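Uncharacterized protein (Actinomyces odontolyticus, PDB 4MJG) is of unknown function, belongs to the DUF4853 family and is probably a bacterial lipoprotein. Local coordinates at residues A[16-21]-A[147-152]. Sequence-based numbering, arbitrary orientation.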
loop_
_atom_site.group_PDB
_atom_site.type_symbol
_atom_site.label_atom_id
_atom_site.label_comp_id
_atom_site.label_asym_id
_atom_site.label_seq_id
_atom_site.Cartn_x
_atom_site.Cartn_y
_atom_site.Cartn_z
ATOM N N VAL A 16 -16.890 5.244 -3.536
ATOM C CA VAL A 16 -17.327 3.852 -3.676
ATOM C C VAL A 16 -17.314 3.165 -2.316
ATOM O O VAL A 16 -16.637 3.618 -1.391
ATOM C CB VAL A 16 -16.451 3.034 -4.660
ATOM C CG1 VAL A 16 -16.507 3.629 -6.059
ATOM C CG2 VAL A 16 -15.007 2.922 -4.178
ATOM N N SER A 17 -18.053 2.068 -2.199
ATOM C CA SER A 17 -18.145 1.345 -0.936
ATOM C C SER A 17 -16.838 0.624 -0.635
ATOM O O SER A 17 -16.069 0.299 -1.541
ATOM C CB SER A 17 -19.292 0.334 -0.963
ATOM O OG SER A 17 -18.938 -0.808 -1.723
ATOM N N ILE A 18 -16.602 0.378 0.649
ATOM C CA ILE A 18 -15.438 -0.383 1.104
ATOM C C ILE A 18 -15.250 -1.682 0.315
ATOM O O ILE A 18 -14.129 -2.025 -0.061
ATOM C CB ILE A 18 -15.524 -0.680 2.626
ATOM C CG1 ILE A 18 -14.282 -1.435 3.118
ATOM C CG2 ILE A 18 -16.790 -1.456 2.978
ATOM C CD1 ILE A 18 -12.993 -0.650 3.000
ATOM N N GLU A 19 -16.350 -2.381 0.048
ATOM C CA GLU A 19 -16.302 -3.657 -0.663
ATOM C C GLU A 19 -15.902 -3.478 -2.126
ATOM O O GLU A 19 -15.159 -4.295 -2.672
ATOM C CB GLU A 19 -17.656 -4.360 -0.570
ATOM C CG GLU A 19 -18.039 -4.773 0.847
ATOM C CD GLU A 19 -19.476 -4.419 1.192
ATOM O OE1 GLU A 19 -19.804 -3.207 1.224
ATOM O OE2 GLU A 19 -20.272 -5.355 1.435
ATOM N N GLU A 20 -16.403 -2.413 -2.752
ATOM C CA GLU A 20 -16.045 -2.082 -4.132
ATOM C C GLU A 20 -14.575 -1.707 -4.218
ATOM O O GLU A 20 -13.895 -2.041 -5.195
ATOM C CB GLU A 20 -16.911 -0.920 -4.636
ATOM C CG GLU A 20 -16.625 -0.446 -6.062
ATOM C CD GLU A 20 -17.159 -1.378 -7.136
ATOM O OE1 GLU A 20 -17.685 -2.460 -6.807
ATOM O OE2 GLU A 20 -17.047 -1.018 -8.329
ATOM N N TYR A 21 -14.092 -1.013 -3.192
ATOM C CA TYR A 21 -12.706 -0.563 -3.145
ATOM C C TYR A 21 -11.757 -1.744 -2.985
ATOM O O TYR A 21 -10.745 -1.848 -3.690
ATOM C CB TYR A 21 -12.516 0.409 -1.991
ATOM C CG TYR A 21 -11.245 1.220 -2.055
ATOM C CD1 TYR A 21 -10.067 0.761 -1.474
ATOM C CD2 TYR A 21 -11.230 2.466 -2.666
ATOM C CE1 TYR A 21 -8.905 1.519 -1.514
ATOM C CE2 TYR A 21 -10.076 3.233 -2.710
ATOM C CZ TYR A 21 -8.917 2.759 -2.137
ATOM O OH TYR A 21 -7.781 3.533 -2.182
ATOM N N GLY A 147 -13.863 -6.949 10.607
ATOM C CA GLY A 147 -13.489 -8.289 10.176
ATOM C C GLY A 147 -14.499 -8.980 9.276
ATOM O O GLY A 147 -14.234 -10.080 8.787
ATOM N N GLN A 148 -15.660 -8.356 9.058
ATOM C CA GLN A 148 -16.699 -8.947 8.208
ATOM C C GLN A 148 -16.283 -9.030 6.736
ATOM O O GLN A 148 -16.795 -9.868 6.004
ATOM C CB GLN A 148 -18.030 -8.180 8.344
ATOM C CG GLN A 148 -18.059 -6.811 7.676
ATOM C CD GLN A 148 -19.326 -6.021 7.986
ATOM O OE1 GLN A 148 -20.404 -6.340 7.481
ATOM N NE2 GLN A 148 -19.201 -4.981 8.806
ATOM N N PHE A 149 -15.354 -8.174 6.311
ATOM C CA PHE A 149 -15.015 -8.038 4.889
ATOM C C PHE A 149 -13.891 -8.957 4.456
ATOM O O PHE A 149 -12.813 -8.930 5.036
ATOM C CB PHE A 149 -14.594 -6.607 4.588
ATOM C CG PHE A 149 -15.608 -5.584 4.994
ATOM C CD1 PHE A 149 -16.774 -5.419 4.262
ATOM C CD2 PHE A 149 -15.397 -4.788 6.108
ATOM C CE1 PHE A 149 -17.708 -4.476 4.633
ATOM C CE2 PHE A 149 -16.328 -3.842 6.484
ATOM C CZ PHE A 149 -17.485 -3.685 5.746
ATOM N N VAL A 150 -14.146 -9.760 3.426
ATOM C CA VAL A 150 -13.107 -10.601 2.836
ATOM C C VAL A 150 -12.079 -9.713 2.161
ATOM O O VAL A 150 -12.428 -8.685 1.589
ATOM C CB VAL A 150 -13.656 -11.608 1.794
ATOM C CG1 VAL A 150 -14.655 -12.550 2.445
ATOM C CG2 VAL A 150 -14.279 -10.898 0.593
ATOM N N LEU A 151 -10.818 -10.128 2.226
ATOM C CA LEU A 151 -9.716 -9.391 1.619
ATOM C C LEU A 151 -9.038 -10.248 0.560
ATOM O O LEU A 151 -9.061 -11.472 0.643
ATOM C CB LEU A 151 -8.711 -8.999 2.694
ATOM C CG LEU A 151 -9.220 -7.940 3.672
ATOM C CD1 LEU A 151 -8.450 -7.986 4.979
ATOM C CD2 LEU A 151 -9.147 -6.561 3.040
ATOM N N PRO A 152 -8.432 -9.608 -0.448
ATOM C CA PRO A 152 -7.909 -10.385 -1.559
ATOM C C PRO A 152 -6.670 -11.161 -1.166
ATOM O O PRO A 152 -5.865 -10.678 -0.369
ATOM C CB PRO A 152 -7.561 -9.318 -2.599
ATOM C CG PRO A 152 -7.236 -8.113 -1.797
ATOM C CD PRO A 152 -8.069 -8.181 -0.547
#
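The first turn of helix 18-24 packs against the loop between strand 127-133 and helix 154-157 through Ile18, Glu19 and Phe149. The contact is small and apolar, with no hydrogen bond between the two segments. Ile18 CG2 lies 3.6 Å from Phe149 CE1 and equally near CZ. The methyl comes in obliquely beside the CE1-CZ bond. Glu19 adds its aliphatic part, with CG 3.7 Å from Phe149 CD1. CG of Glu19 is anti to the carbonyl carbon (chi1 -65°), and a bend at chi2 keeps the carboxylate beside CE1. Its plane is turned 65° from the ring. Glu19 OE1 is hydrogen-bonded to Thr139 OG1, earlier in the same loop as Phe149, so the helix start meets that loop at two places. With an alanine in place of Glu19, CG and the carboxylate go; Thr139 OG1 would probably lose its partner and the CD1-CE1 side of the Phe149 ring its packing.

Gln148 CG sits 3.5 Å above the ring plane, over the centre of one face. Tyr63 of strand 62-73 meets the ring edge-to-face, and Ile22 also touches Phe149. Ile18 reaches the same strand at Tyr63 and Val65. Ser17 is the N-cap of the helix; its OG accepts from Glu20 N at 3.2 Å. The N-capped first turn and the loop aromatic thus pack together against strand 62-73 of the antiparallel sheet.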